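Local coordinates for protein DNA polymerase (Bacillus phage phi29, PDB 2PYL) that carries out protein-primed replication of viral DNA with high processivity, displacing the non-template strand and, in its natural form, proofreading with a 3'-5' exonuclease, at residues C[124-129]-C[175-180]; C[9-14]-C[58-63]; C[396-401]-C[417-422]; C[249-254]-C[482-487]. The protein carries 2 engineered substitutions. One frame throughout, in Å; residues are numbered along the deposited sequence.

Contact 1 (C[124-129]-C[175-180])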
# COMPACT_ATOMS: atom_id res chain seq x y z
N LYS C 124 2.51 1.22 -11.07
CA LYS C 124 2.64 -0.04 -10.33
C LYS C 124 4.10 -0.47 -10.19
O LYS C 124 4.46 -1.26 -9.33
CB LYS C 124 1.84 -1.16 -11.01
CG LYS C 124 0.34 -0.92 -11.12
CD LYS C 124 -0.34 -0.88 -9.79
CE LYS C 124 -1.83 -0.66 -9.95
NZ LYS C 124 -2.15 0.67 -10.49
N LYS C 125 4.93 0.07 -11.06
CA LYS C 125 6.35 -0.23 -11.10
C LYS C 125 7.15 0.89 -10.42
O LYS C 125 8.20 0.64 -9.82
CB LYS C 125 6.75 -0.33 -12.56
CG LYS C 125 7.79 -1.36 -12.87
CD LYS C 125 7.17 -2.73 -13.13
CE LYS C 125 8.17 -3.83 -12.77
NZ LYS C 125 8.35 -3.91 -11.28
N LEU C 126 6.66 2.13 -10.56
CA LEU C 126 7.32 3.33 -10.05
C LEU C 126 6.29 4.27 -9.41
O LEU C 126 5.89 5.25 -10.03
CB LEU C 126 8.03 4.06 -11.20
CG LEU C 126 9.17 3.33 -11.92
CD1 LEU C 126 9.36 3.89 -13.32
CD2 LEU C 126 10.46 3.41 -11.09
N PRO C 127 5.84 3.96 -8.19
CA PRO C 127 4.74 4.70 -7.55
C PRO C 127 5.15 6.08 -7.02
O PRO C 127 5.03 6.34 -5.83
CB PRO C 127 4.32 3.77 -6.40
CG PRO C 127 5.53 3.00 -6.07
CD PRO C 127 6.31 2.85 -7.34
N PHE C 128 5.61 6.94 -7.93
CA PHE C 128 6.06 8.29 -7.60
C PHE C 128 5.60 9.27 -8.69
O PHE C 128 5.38 8.86 -9.85
CB PHE C 128 7.60 8.36 -7.48
CG PHE C 128 8.22 7.19 -6.76
CD1 PHE C 128 8.83 6.16 -7.48
CD2 PHE C 128 8.18 7.11 -5.38
CE1 PHE C 128 9.39 5.08 -6.82
CE2 PHE C 128 8.74 6.02 -4.71
CZ PHE C 128 9.34 5.00 -5.43
N PRO C 129 5.49 10.57 -8.34
CA PRO C 129 5.35 11.61 -9.37
C PRO C 129 6.51 11.57 -10.38
O PRO C 129 7.64 11.23 -10.02
CB PRO C 129 5.42 12.91 -8.55
CG PRO C 129 5.01 12.55 -7.22
CD PRO C 129 5.51 11.15 -7.00
N GLU C 175 12.95 6.13 -19.69
CA GLU C 175 14.30 5.93 -19.17
C GLU C 175 14.30 5.19 -17.83
O GLU C 175 15.10 4.29 -17.62
CB GLU C 175 15.02 7.29 -19.03
CG GLU C 175 15.38 7.94 -20.36
CD GLU C 175 15.88 9.37 -20.23
OE1 GLU C 175 15.52 10.04 -19.23
OE2 GLU C 175 16.64 9.82 -21.12
N ALA C 176 13.40 5.57 -16.95
CA ALA C 176 13.28 4.94 -15.63
C ALA C 176 12.83 3.49 -15.75
O ALA C 176 13.36 2.61 -15.08
CB ALA C 176 12.33 5.76 -14.73
N LEU C 177 11.86 3.23 -16.62
CA LEU C 177 11.36 1.87 -16.83
C LEU C 177 12.44 1.00 -17.42
O LEU C 177 12.57 -0.16 -17.05
CB LEU C 177 10.13 1.85 -17.74
CG LEU C 177 8.79 2.09 -17.05
CD1 LEU C 177 7.70 2.18 -18.11
CD2 LEU C 177 8.50 0.99 -16.03
N LEU C 178 13.23 1.56 -18.33
CA LEU C 178 14.32 0.81 -18.94
C LEU C 178 15.42 0.46 -17.93
O LEU C 178 15.99 -0.64 -17.99
CB LEU C 178 14.91 1.55 -20.14
CG LEU C 178 15.81 0.71 -21.06
CD1 LEU C 178 15.12 -0.59 -21.52
CD2 LEU C 178 16.21 1.55 -22.24
N ILE C 179 15.71 1.37 -17.00
CA ILE C 179 16.68 1.12 -15.92
C ILE C 179 16.28 -0.10 -15.08
O ILE C 179 17.11 -0.97 -14.79
CB ILE C 179 16.89 2.42 -15.03
CG1 ILE C 179 17.79 3.43 -15.75
CG2 ILE C 179 17.52 2.08 -13.69
CD1 ILE C 179 17.62 4.88 -15.30
N GLN C 180 15.00 -0.19 -14.74
CA GLN C 180 14.46 -1.33 -13.99
C GLN C 180 14.45 -2.62 -14.80
O GLN C 180 14.94 -3.65 -14.32
CB GLN C 180 13.04 -1.01 -13.47
CG GLN C 180 12.96 0.22 -12.55
CD GLN C 180 13.80 0.10 -11.28
OE1 GLN C 180 13.34 -0.41 -10.25
NE2 GLN C 180 15.04 0.59 -11.33
O HOH W 1 10.54 -1.32 -10.09
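The loop that follows the single-stranded-DNA-binding residues Ser122 and Leu123 in the 3'-5' exonuclease region packs on helix 160-181 through Leu126. The isobutyl group of Leu126 reaches Ala176, Leu177 and, one turn on from Ala176, Gln180. Methyl CD1 lies 3.8 Å from CB of Ala176 and 4.1 Å from CD2 of Leu177, while CD2 touches CG of Gln180 at 4.3 Å. With CG anti to the carbonyl carbon (chi1 -63°), the two methyls fork over the helix surface.

Lys125 adds its aliphatic part: CG rests 4.0 Å from Leu177 CD2, and the chain then bends at chi2 and chi4 to carry NZ to a salt bridge with Asp193. The two segments make no direct hydrogen bond. Water 1 links them, giving one proton to Lys125 O and the other to Gln180 OE1 (2.9 Å), and so ties the loop backbone to the helix.

The loop holds its own shape through an inverse gamma turn centred on Pro127, closed by Phe128 N bonding to Leu126 O at 2.7 Å. Phe137 of helix 130-137 touches both Leu126 and Gln180, and Phe128 turns to helix 376-393 of the polymerisation region. This is a buried loop-on-helix contact of the exonuclease domain, seated beside the residues that bind single-stranded DNA.

Contact 2 (C[9-14]-C[58-63]). Engineered in segment 9-14: Ala12 (natural residue Asp). With EDO (1,2-ethanediol), chain K.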
# COMPACT_ATOMS: atom_id res chain seq x y z
N TYR C 9 6.24 0.88 -25.37
CA TYR C 9 6.08 2.32 -25.53
C TYR C 9 5.66 3.00 -24.24
O TYR C 9 4.90 2.45 -23.47
CB TYR C 9 5.06 2.64 -26.63
CG TYR C 9 5.51 2.25 -28.02
CD1 TYR C 9 5.32 0.96 -28.48
CD2 TYR C 9 6.15 3.16 -28.86
CE1 TYR C 9 5.74 0.58 -29.75
CE2 TYR C 9 6.56 2.79 -30.13
CZ TYR C 9 6.35 1.50 -30.56
OH TYR C 9 6.74 1.10 -31.81
N SER C 10 6.17 4.22 -24.04
CA SER C 10 5.80 5.10 -22.94
C SER C 10 4.89 6.19 -23.47
O SER C 10 5.24 6.90 -24.41
CB SER C 10 7.05 5.74 -22.33
OG SER C 10 6.72 6.54 -21.21
N CYS C 11 3.72 6.32 -22.84
CA CYS C 11 2.63 7.15 -23.33
C CYS C 11 2.11 8.07 -22.25
O CYS C 11 2.30 7.83 -21.07
CB CYS C 11 1.47 6.28 -23.79
SG CYS C 11 1.85 5.05 -25.04
N ALA C 12 1.43 9.13 -22.69
CA ALA C 12 0.82 10.11 -21.82
C ALA C 12 -0.29 10.86 -22.58
O ALA C 12 -0.24 10.96 -23.79
CB ALA C 12 1.87 11.09 -21.29
N PHE C 13 -1.27 11.37 -21.83
CA PHE C 13 -2.30 12.29 -22.34
C PHE C 13 -2.24 13.60 -21.56
O PHE C 13 -1.90 13.61 -20.39
CB PHE C 13 -3.74 11.74 -22.15
CG PHE C 13 -4.08 10.51 -22.97
CD1 PHE C 13 -4.99 9.59 -22.48
CD2 PHE C 13 -3.55 10.29 -24.24
CE1 PHE C 13 -5.34 8.45 -23.24
CE2 PHE C 13 -3.90 9.18 -24.98
CZ PHE C 13 -4.80 8.25 -24.48
N GLU C 14 -2.59 14.70 -22.23
CA GLU C 14 -3.00 15.93 -21.57
C GLU C 14 -4.49 16.07 -21.87
O GLU C 14 -4.92 15.87 -22.99
CB GLU C 14 -2.24 17.16 -22.05
CG GLU C 14 -0.73 17.14 -21.78
CD GLU C 14 -0.34 17.10 -20.30
OE1 GLU C 14 -1.06 17.64 -19.44
OE2 GLU C 14 0.71 16.52 -20.00
N LEU C 58 2.04 -0.98 -24.08
CA LEU C 58 1.97 0.44 -23.77
C LEU C 58 1.96 0.66 -22.25
O LEU C 58 1.38 -0.13 -21.50
CB LEU C 58 0.70 1.02 -24.37
CG LEU C 58 0.73 1.43 -25.85
CD1 LEU C 58 1.48 0.46 -26.74
CD2 LEU C 58 -0.68 1.64 -26.35
N TYR C 59 2.57 1.77 -21.83
CA TYR C 59 2.59 2.19 -20.42
C TYR C 59 2.15 3.64 -20.29
O TYR C 59 2.68 4.53 -20.97
CB TYR C 59 3.99 2.04 -19.81
CG TYR C 59 4.50 0.61 -19.72
CD1 TYR C 59 5.09 -0.00 -20.81
CD2 TYR C 59 4.39 -0.11 -18.54
CE1 TYR C 59 5.56 -1.33 -20.74
CE2 TYR C 59 4.86 -1.42 -18.44
CZ TYR C 59 5.44 -2.02 -19.55
OH TYR C 59 5.91 -3.32 -19.47
N PHE C 60 1.17 3.88 -19.42
CA PHE C 60 0.81 5.22 -18.98
C PHE C 60 1.13 5.33 -17.51
O PHE C 60 0.93 4.38 -16.74
CB PHE C 60 -0.69 5.50 -19.15
CG PHE C 60 -1.11 5.74 -20.57
CD1 PHE C 60 -1.25 4.69 -21.46
CD2 PHE C 60 -1.43 7.02 -21.00
CE1 PHE C 60 -1.69 4.91 -22.76
CE2 PHE C 60 -1.85 7.26 -22.30
CZ PHE C 60 -1.97 6.21 -23.18
N HIS C 61 1.57 6.52 -17.11
CA HIS C 61 1.83 6.76 -15.71
C HIS C 61 0.55 7.20 -15.02
O HIS C 61 0.08 8.33 -15.20
CB HIS C 61 2.93 7.79 -15.51
CG HIS C 61 3.63 7.66 -14.21
ND1 HIS C 61 4.31 6.52 -13.85
CD2 HIS C 61 3.77 8.53 -13.18
CE1 HIS C 61 4.84 6.69 -12.65
NE2 HIS C 61 4.51 7.90 -12.22
N ASN C 62 -0.01 6.26 -14.24
CA ASN C 62 -1.35 6.35 -13.65
C ASN C 62 -2.45 5.97 -14.68
O ASN C 62 -3.23 6.81 -15.13
CB ASN C 62 -1.60 7.71 -12.98
CG ASN C 62 -2.81 7.70 -12.06
OD1 ASN C 62 -3.35 8.75 -11.71
ND2 ASN C 62 -3.24 6.50 -11.68
N LEU C 63 -2.48 4.69 -15.04
CA LEU C 63 -3.43 4.13 -16.00
C LEU C 63 -4.89 4.40 -15.64
O LEU C 63 -5.73 4.51 -16.53
CB LEU C 63 -3.23 2.61 -16.12
CG LEU C 63 -3.94 1.81 -17.25
CD1 LEU C 63 -3.58 2.30 -18.65
CD2 LEU C 63 -3.62 0.33 -17.09
C1 EDO K . 4.39 -7.03 -18.26
O1 EDO K . 4.52 -7.95 -17.17
C2 EDO K . 4.35 -5.61 -17.72
O2 EDO K . 5.67 -5.11 -17.45
O HOH W 2 1.23 8.93 -18.59
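Phe60 sends its side chain to the same sheet face as Leu58, Tyr9 and Cys11, and from CB outward its ring slides under Cys11. CG and CD2 lie near the carbonyl oxygen of Cys11, CD2 at 3.8 Å. Further out, CE1 and CZ come beneath Cys11 CB, with CZ 3.5 Å away; this methylene sits over the ring face, offset toward the rim, as a CH-pi contact. On the other flank CE2 is 3.8 Å from Ala12 N and stands over the centre of the Phe13 ring, making an edge-to-face pair with planes at 58°. Cys11 SG, beside its backbone N (chi1 -57°), leans back to Leu58 CG.

Strands 8-15 and 57-60 are parallel neighbours in the mixed sheet of the exonuclease domain, zipped by Tyr59 N to Tyr9 O and by Cys11 N to Tyr59 O (2.8 Å). Beyond them the strands diverge, and water 2 bridges Cys11 O and His61 N. Strand 8-15 also carries Glu14 and the engineered Ala12, aspartate in nature, both sites essential for exonucleolysis.

On the opposite face Tyr59, which interacts with the terminal protein, has Tyr9 O at its ring edge, while its OH hydrogen-bonds O2 of an ethanediol, probably from the crystallisation liquor, 2.7 Å away.

Contact 3 (C[396-401]-C[417-422]). With nucleotides of chain B.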
# COMPACT_ATOMS: atom_id res chain seq x y z
N ASN C 396 -4.70 -12.14 -1.10
CA ASN C 396 -6.07 -12.66 -1.11
C ASN C 396 -6.37 -13.31 -2.48
O ASN C 396 -6.28 -12.65 -3.51
CB ASN C 396 -7.05 -11.51 -0.85
CG ASN C 396 -8.42 -11.99 -0.40
OD1 ASN C 396 -9.07 -11.33 0.40
ND2 ASN C 396 -8.87 -13.12 -0.91
N PRO C 397 -6.70 -14.62 -2.48
CA PRO C 397 -7.03 -15.31 -3.72
C PRO C 397 -8.31 -14.82 -4.42
O PRO C 397 -8.54 -15.17 -5.58
CB PRO C 397 -7.18 -16.78 -3.27
CG PRO C 397 -7.44 -16.73 -1.82
CD PRO C 397 -6.76 -15.51 -1.31
N ASP C 398 -9.15 -14.06 -3.72
CA ASP C 398 -10.28 -13.38 -4.31
C ASP C 398 -9.81 -12.22 -5.20
O ASP C 398 -9.46 -11.14 -4.71
CB ASP C 398 -11.22 -12.86 -3.21
CG ASP C 398 -12.65 -12.63 -3.70
OD1 ASP C 398 -12.86 -12.37 -4.91
OD2 ASP C 398 -13.57 -12.71 -2.85
N VAL C 399 -9.80 -12.47 -6.51
CA VAL C 399 -9.36 -11.48 -7.49
C VAL C 399 -10.52 -11.01 -8.39
O VAL C 399 -10.30 -10.52 -9.49
CB VAL C 399 -8.16 -12.02 -8.33
CG1 VAL C 399 -6.88 -12.05 -7.47
CG2 VAL C 399 -8.44 -13.38 -8.92
N THR C 400 -11.76 -11.14 -7.90
CA THR C 400 -12.94 -10.53 -8.51
C THR C 400 -12.75 -9.03 -8.64
O THR C 400 -12.47 -8.36 -7.65
CB THR C 400 -14.21 -10.76 -7.66
OG1 THR C 400 -14.36 -12.16 -7.38
CG2 THR C 400 -15.45 -10.27 -8.37
N GLY C 401 -12.88 -8.50 -9.85
CA GLY C 401 -12.69 -7.08 -10.09
C GLY C 401 -13.92 -6.35 -10.60
O GLY C 401 -15.05 -6.80 -10.44
N GLY C 417 -17.63 -7.71 -11.25
CA GLY C 417 -17.55 -8.77 -12.25
C GLY C 417 -17.89 -10.14 -11.69
O GLY C 417 -18.21 -10.29 -10.51
N GLU C 418 -17.81 -11.15 -12.56
CA GLU C 418 -17.98 -12.54 -12.16
C GLU C 418 -16.91 -12.91 -11.15
O GLU C 418 -15.73 -12.54 -11.30
CB GLU C 418 -17.91 -13.47 -13.37
CG GLU C 418 -19.11 -13.34 -14.34
CD GLU C 418 -20.32 -14.17 -13.92
OE1 GLU C 418 -21.26 -14.30 -14.74
OE2 GLU C 418 -20.34 -14.70 -12.79
N GLU C 419 -17.31 -13.62 -10.10
CA GLU C 419 -16.40 -14.04 -9.04
C GLU C 419 -15.23 -14.82 -9.63
O GLU C 419 -15.44 -15.73 -10.44
CB GLU C 419 -17.14 -14.92 -8.01
CG GLU C 419 -18.21 -14.19 -7.19
CD GLU C 419 -17.62 -13.24 -6.15
OE1 GLU C 419 -16.92 -13.72 -5.22
OE2 GLU C 419 -17.86 -12.01 -6.26
N GLU C 420 -14.00 -14.46 -9.27
CA GLU C 420 -12.87 -15.31 -9.63
C GLU C 420 -11.73 -15.37 -8.62
O GLU C 420 -11.53 -14.45 -7.81
CB GLU C 420 -12.37 -15.03 -11.05
CG GLU C 420 -11.43 -13.87 -11.23
CD GLU C 420 -10.57 -14.05 -12.48
OE1 GLU C 420 -10.81 -13.34 -13.48
OE2 GLU C 420 -9.66 -14.92 -12.45
N THR C 421 -11.01 -16.48 -8.68
CA THR C 421 -9.93 -16.77 -7.74
C THR C 421 -8.61 -17.12 -8.43
O THR C 421 -8.59 -17.58 -9.56
CB THR C 421 -10.31 -17.93 -6.77
OG1 THR C 421 -10.69 -19.08 -7.53
CG2 THR C 421 -11.47 -17.52 -5.86
N LYS C 422 -7.52 -16.88 -7.72
CA LYS C 422 -6.19 -17.35 -8.09
C LYS C 422 -5.69 -18.19 -6.93
O LYS C 422 -6.24 -18.13 -5.84
CB LYS C 422 -5.23 -16.18 -8.37
CG LYS C 422 -5.15 -15.18 -7.22
CD LYS C 422 -3.78 -14.53 -7.06
CE LYS C 422 -3.57 -13.98 -5.63
NZ LYS C 422 -3.13 -15.05 -4.66
P DC B 2 1.03 -11.10 -11.38
OP1 DC B 2 2.46 -10.97 -11.71
OP2 DC B 2 0.60 -12.03 -10.31
O5' DC B 2 0.50 -9.64 -11.10
C5' DC B 2 -0.34 -9.56 -10.04
C4' DC B 2 -0.97 -8.20 -9.95
O4' DC B 2 -2.12 -8.15 -10.81
C3' DC B 2 -1.42 -7.99 -8.52
O3' DC B 2 -0.93 -6.77 -8.10
C2' DC B 2 -2.94 -8.09 -8.55
C1' DC B 2 -3.29 -7.97 -10.02
N1 DC B 2 -4.31 -8.95 -10.48
C2 DC B 2 -5.66 -8.67 -10.25
O2 DC B 2 -5.96 -7.63 -9.66
N3 DC B 2 -6.60 -9.56 -10.69
C4 DC B 2 -6.21 -10.68 -11.33
N4 DC B 2 -7.16 -11.52 -11.74
C5 DC B 2 -4.84 -10.98 -11.55
C6 DC B 2 -3.92 -10.10 -11.12
O HOH W 3 -13.87 -10.48 -12.01
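Val399, which meets Glu420 and Lys422 across these loops, also sits above the plane of the cytosine of DC2 of chain B but beyond the ring, at the edge that carries N3 and N4, with CB 3.6 Å from N4. A second flat group is the carboxylate of Asp398. Its OD1 is approached nearly along the C-O axis by the hydroxyl of Thr400 at 2.9 Å, with a weak second bond from Thr400 N. OD2 is near Glu419 OE1, a pair of like charges that is probably eased by the long, weak ion pair of OD2 with Arg96.

Thr400 OG1 works both ways: it donates to Asp398 and accepts from Glu420 N at 3.0 Å, while its methyl CG2 packs near Gly417 O and the Glu419 carboxylate. Backbone bonds run on either side of it. Lys422 N reaches a lone pair of Pro397 O, in the carbonyl plane, at 2.9 Å; Val399 N goes to Glu420 O; and Gly417 N bonds to Gly401 O. Water 3 spans Gly401 N and Glu418 O.

Lys422 starts from the crowded position between its backbone N and carbonyl carbon (chi1 54°), which lays CG against Val399 CG1 at 3.6 Å, the two side chains crossing at about a right angle.

These segments close the base of the TPR2 region, and Glu420 is a site that binds single-stranded DNA. They flank strands 402-406 and 412-416, following helix 376-393 and preceding helix 427-447, while helix 216-223 touches Pro397 and Thr421.

Contact 4 (C[249-254]-C[482-487]). With MG (magnesium ion), chain E; TTP (thymidine-5'-triphosphate), chain F.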
# COMPACT_ATOMS: atom_id res chain seq x y z
N ASP C 249 10.52 4.03 16.87
CA ASP C 249 10.10 3.42 15.61
C ASP C 249 10.93 2.19 15.34
O ASP C 249 12.15 2.29 15.26
CB ASP C 249 10.33 4.42 14.47
CG ASP C 249 9.20 4.44 13.47
OD1 ASP C 249 8.09 4.75 13.92
OD2 ASP C 249 9.40 4.18 12.26
N VAL C 250 10.29 1.04 15.16
CA VAL C 250 11.03 -0.18 14.84
C VAL C 250 11.71 -0.09 13.47
O VAL C 250 11.12 0.41 12.51
CB VAL C 250 10.17 -1.46 14.93
CG1 VAL C 250 11.04 -2.69 14.66
CG2 VAL C 250 9.53 -1.60 16.29
N ASN C 251 12.95 -0.56 13.39
CA ASN C 251 13.68 -0.60 12.13
C ASN C 251 13.15 -1.77 11.32
O ASN C 251 13.47 -2.93 11.61
CB ASN C 251 15.20 -0.72 12.36
CG ASN C 251 15.75 0.41 13.25
OD1 ASN C 251 15.48 1.59 13.02
ND2 ASN C 251 16.52 0.05 14.27
N SER C 252 12.29 -1.46 10.35
CA SER C 252 11.65 -2.43 9.44
C SER C 252 10.97 -3.59 10.17
O SER C 252 11.47 -4.70 10.18
CB SER C 252 12.67 -2.95 8.42
OG SER C 252 13.17 -1.89 7.63
N LEU C 253 9.81 -3.32 10.75
CA LEU C 253 9.22 -4.23 11.73
C LEU C 253 8.83 -5.59 11.13
O LEU C 253 9.18 -6.64 11.67
CB LEU C 253 8.02 -3.58 12.44
CG LEU C 253 7.31 -4.46 13.50
CD1 LEU C 253 8.21 -4.75 14.70
CD2 LEU C 253 6.01 -3.87 13.94
N TYR C 254 8.12 -5.60 10.00
CA TYR C 254 7.66 -6.88 9.43
C TYR C 254 8.80 -7.74 8.89
O TYR C 254 8.89 -8.91 9.26
CB TYR C 254 6.52 -6.70 8.42
CG TYR C 254 5.18 -6.31 9.04
CD1 TYR C 254 4.04 -6.31 8.27
CD2 TYR C 254 5.07 -5.89 10.36
CE1 TYR C 254 2.81 -5.94 8.78
CE2 TYR C 254 3.84 -5.51 10.89
CZ TYR C 254 2.72 -5.54 10.09
OH TYR C 254 1.49 -5.17 10.59
N TYR C 482 15.09 -3.59 16.01
CA TYR C 482 15.24 -2.75 17.19
C TYR C 482 14.38 -1.51 17.11
O TYR C 482 13.89 -1.15 16.04
CB TYR C 482 16.71 -2.36 17.40
CG TYR C 482 17.53 -3.46 18.02
CD1 TYR C 482 18.06 -3.33 19.29
CD2 TYR C 482 17.73 -4.66 17.33
CE1 TYR C 482 18.81 -4.36 19.87
CE2 TYR C 482 18.47 -5.69 17.89
CZ TYR C 482 19.01 -5.54 19.16
OH TYR C 482 19.74 -6.57 19.70
N TRP C 483 14.20 -0.86 18.25
CA TRP C 483 13.52 0.41 18.29
C TRP C 483 14.52 1.56 18.11
O TRP C 483 15.54 1.62 18.78
CB TRP C 483 12.77 0.58 19.61
CG TRP C 483 11.69 -0.45 19.81
CD1 TRP C 483 11.86 -1.70 20.33
CD2 TRP C 483 10.30 -0.31 19.52
NE1 TRP C 483 10.66 -2.35 20.37
CE2 TRP C 483 9.68 -1.52 19.87
CE3 TRP C 483 9.52 0.71 18.98
CZ2 TRP C 483 8.32 -1.74 19.71
CZ3 TRP C 483 8.17 0.50 18.83
CH2 TRP C 483 7.58 -0.72 19.19
N ALA C 484 14.21 2.46 17.18
CA ALA C 484 14.96 3.68 17.01
C ALA C 484 14.20 4.77 17.74
O ALA C 484 13.00 4.92 17.55
CB ALA C 484 15.08 4.03 15.53
N HIS C 485 14.89 5.52 18.60
CA HIS C 485 14.38 6.82 19.05
C HIS C 485 14.42 7.74 17.82
O HIS C 485 15.48 8.23 17.43
CB HIS C 485 15.23 7.37 20.20
CG HIS C 485 14.81 8.74 20.66
ND1 HIS C 485 15.68 9.60 21.31
CD2 HIS C 485 13.63 9.39 20.57
CE1 HIS C 485 15.04 10.72 21.60
NE2 HIS C 485 13.80 10.62 21.16
N GLU C 486 13.26 7.93 17.20
CA GLU C 486 13.21 8.62 15.92
C GLU C 486 13.16 10.13 16.08
O GLU C 486 13.87 10.85 15.38
CB GLU C 486 12.00 8.17 15.10
CG GLU C 486 11.99 8.82 13.71
CD GLU C 486 10.88 8.31 12.82
OE1 GLU C 486 9.70 8.28 13.28
OE2 GLU C 486 11.19 7.95 11.66
N SER C 487 12.31 10.60 16.98
CA SER C 487 12.18 12.02 17.21
C SER C 487 11.75 12.36 18.63
O SER C 487 11.36 11.49 19.40
CB SER C 487 11.20 12.64 16.20
OG SER C 487 9.92 12.07 16.29
MG MG E . 7.60 3.74 10.93
PA TTP F . 7.01 2.03 7.76
O1A TTP F . 7.49 2.56 9.09
O2A TTP F . 5.99 2.95 7.15
O3A TTP F . 8.20 1.84 6.72
PB TTP F . 9.57 1.08 7.02
O1B TTP F . 9.62 -0.23 6.29
O2B TTP F . 9.94 1.02 8.50
O3B TTP F . 10.59 2.09 6.27
PG TTP F . 10.88 3.59 6.78
O1G TTP F . 10.67 3.70 8.26
O2G TTP F . 9.97 4.58 6.10
O3G TTP F . 12.32 3.84 6.40
O5' TTP F . 6.42 0.56 7.91
C5' TTP F . 6.04 -0.06 9.12
C4' TTP F . 5.48 -1.43 8.76
O4' TTP F . 4.21 -1.33 8.09
C3' TTP F . 6.37 -2.21 7.81
O3' TTP F . 7.38 -2.94 8.49
C2' TTP F . 5.39 -3.10 7.10
C1' TTP F . 4.10 -2.30 7.06
N1 TTP F . 4.02 -1.67 5.74
C2 TTP F . 3.61 -2.43 4.64
O2 TTP F . 3.29 -3.62 4.81
N3 TTP F . 3.55 -1.88 3.42
C4 TTP F . 3.89 -0.60 3.20
O4 TTP F . 3.84 -0.12 2.06
C5 TTP F . 4.34 0.22 4.34
C5M TTP F . 4.74 1.67 4.17
C6 TTP F . 4.39 -0.38 5.58
O HOH W 4 6.98 6.99 13.16
O HOH W 5 8.32 6.92 11.14
O HOH W 6 8.94 4.95 9.65
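Asp249 OD2 binds a magnesium ion at 2.3 Å, beside the Glu486 side chain that runs next to it in the same direction. TTP O1A, water 6 and Asp458 also bind this ion, so the aspartate holds the metal against the alpha phosphate of the incoming nucleotide. The Asp249 and Glu486 carboxylates are stacked with their planes 22° apart, and waters 4 and 5 bridge them from one side; water 4 is 2.6 Å from Asp249 OD1 and 3.0 Å from Glu486 OE1.

Below the metal the strands pair antiparallel. Asp249 and Ala484 form a hydrogen-bonded pair, Asp249 N to Ala484 O at 2.7 Å and Ala484 N returning to Asp249 O from above the carbonyl plane. Asn251 N continues the ladder to Tyr482 O, while its side-chain ND2 hydrogen-bonds Lys479 O and Asp476 O.

Val250 and Trp483, the non-hydrogen-bonded pair, use the other face. CG1 of the valine is anti to the backbone N (chi1 -177°), which sets CG2 over the six-membered ring of the indole, 3.3 Å from its centroid and almost on the normal: a CH-pi contact.

Past the strand the chain turns into helix 253-260, whose Tyr254 N donates to TTP O3' at 3.1 Å. The Tyr254 ring has TTP C2' over one face, consistent with its probable part in nucleotide selection. Strands 245-250 and 483-489 belong to the antiparallel palm sheet, which with Asp458 and two magnesium ions makes the polymerisation site typical of family B DNA polymerases.

Overall arrangement
Contacts 1 and 2 belong to the exonuclease region and touch each other, His61 reaching Phe128 O and Leu177 packing on Tyr59. Contact 1 is fully buried and apolar apart from one bridging water; contact 2 is partly buried and joins parallel strands through backbone bonds and an edge-to-face aromatic pair. Contacts 3 and 4 lie in the polymerisation region, on opposite sides of the chain's centre, their centres about 36 Å apart, with contact 3 nested in the chain between the segments of contact 4. Contact 3 is a surface loop pair, rich in polar bonds and carboxylates beside DNA, whereas contact 4 is partly buried, antiparallel and built round magnesium and nucleotide.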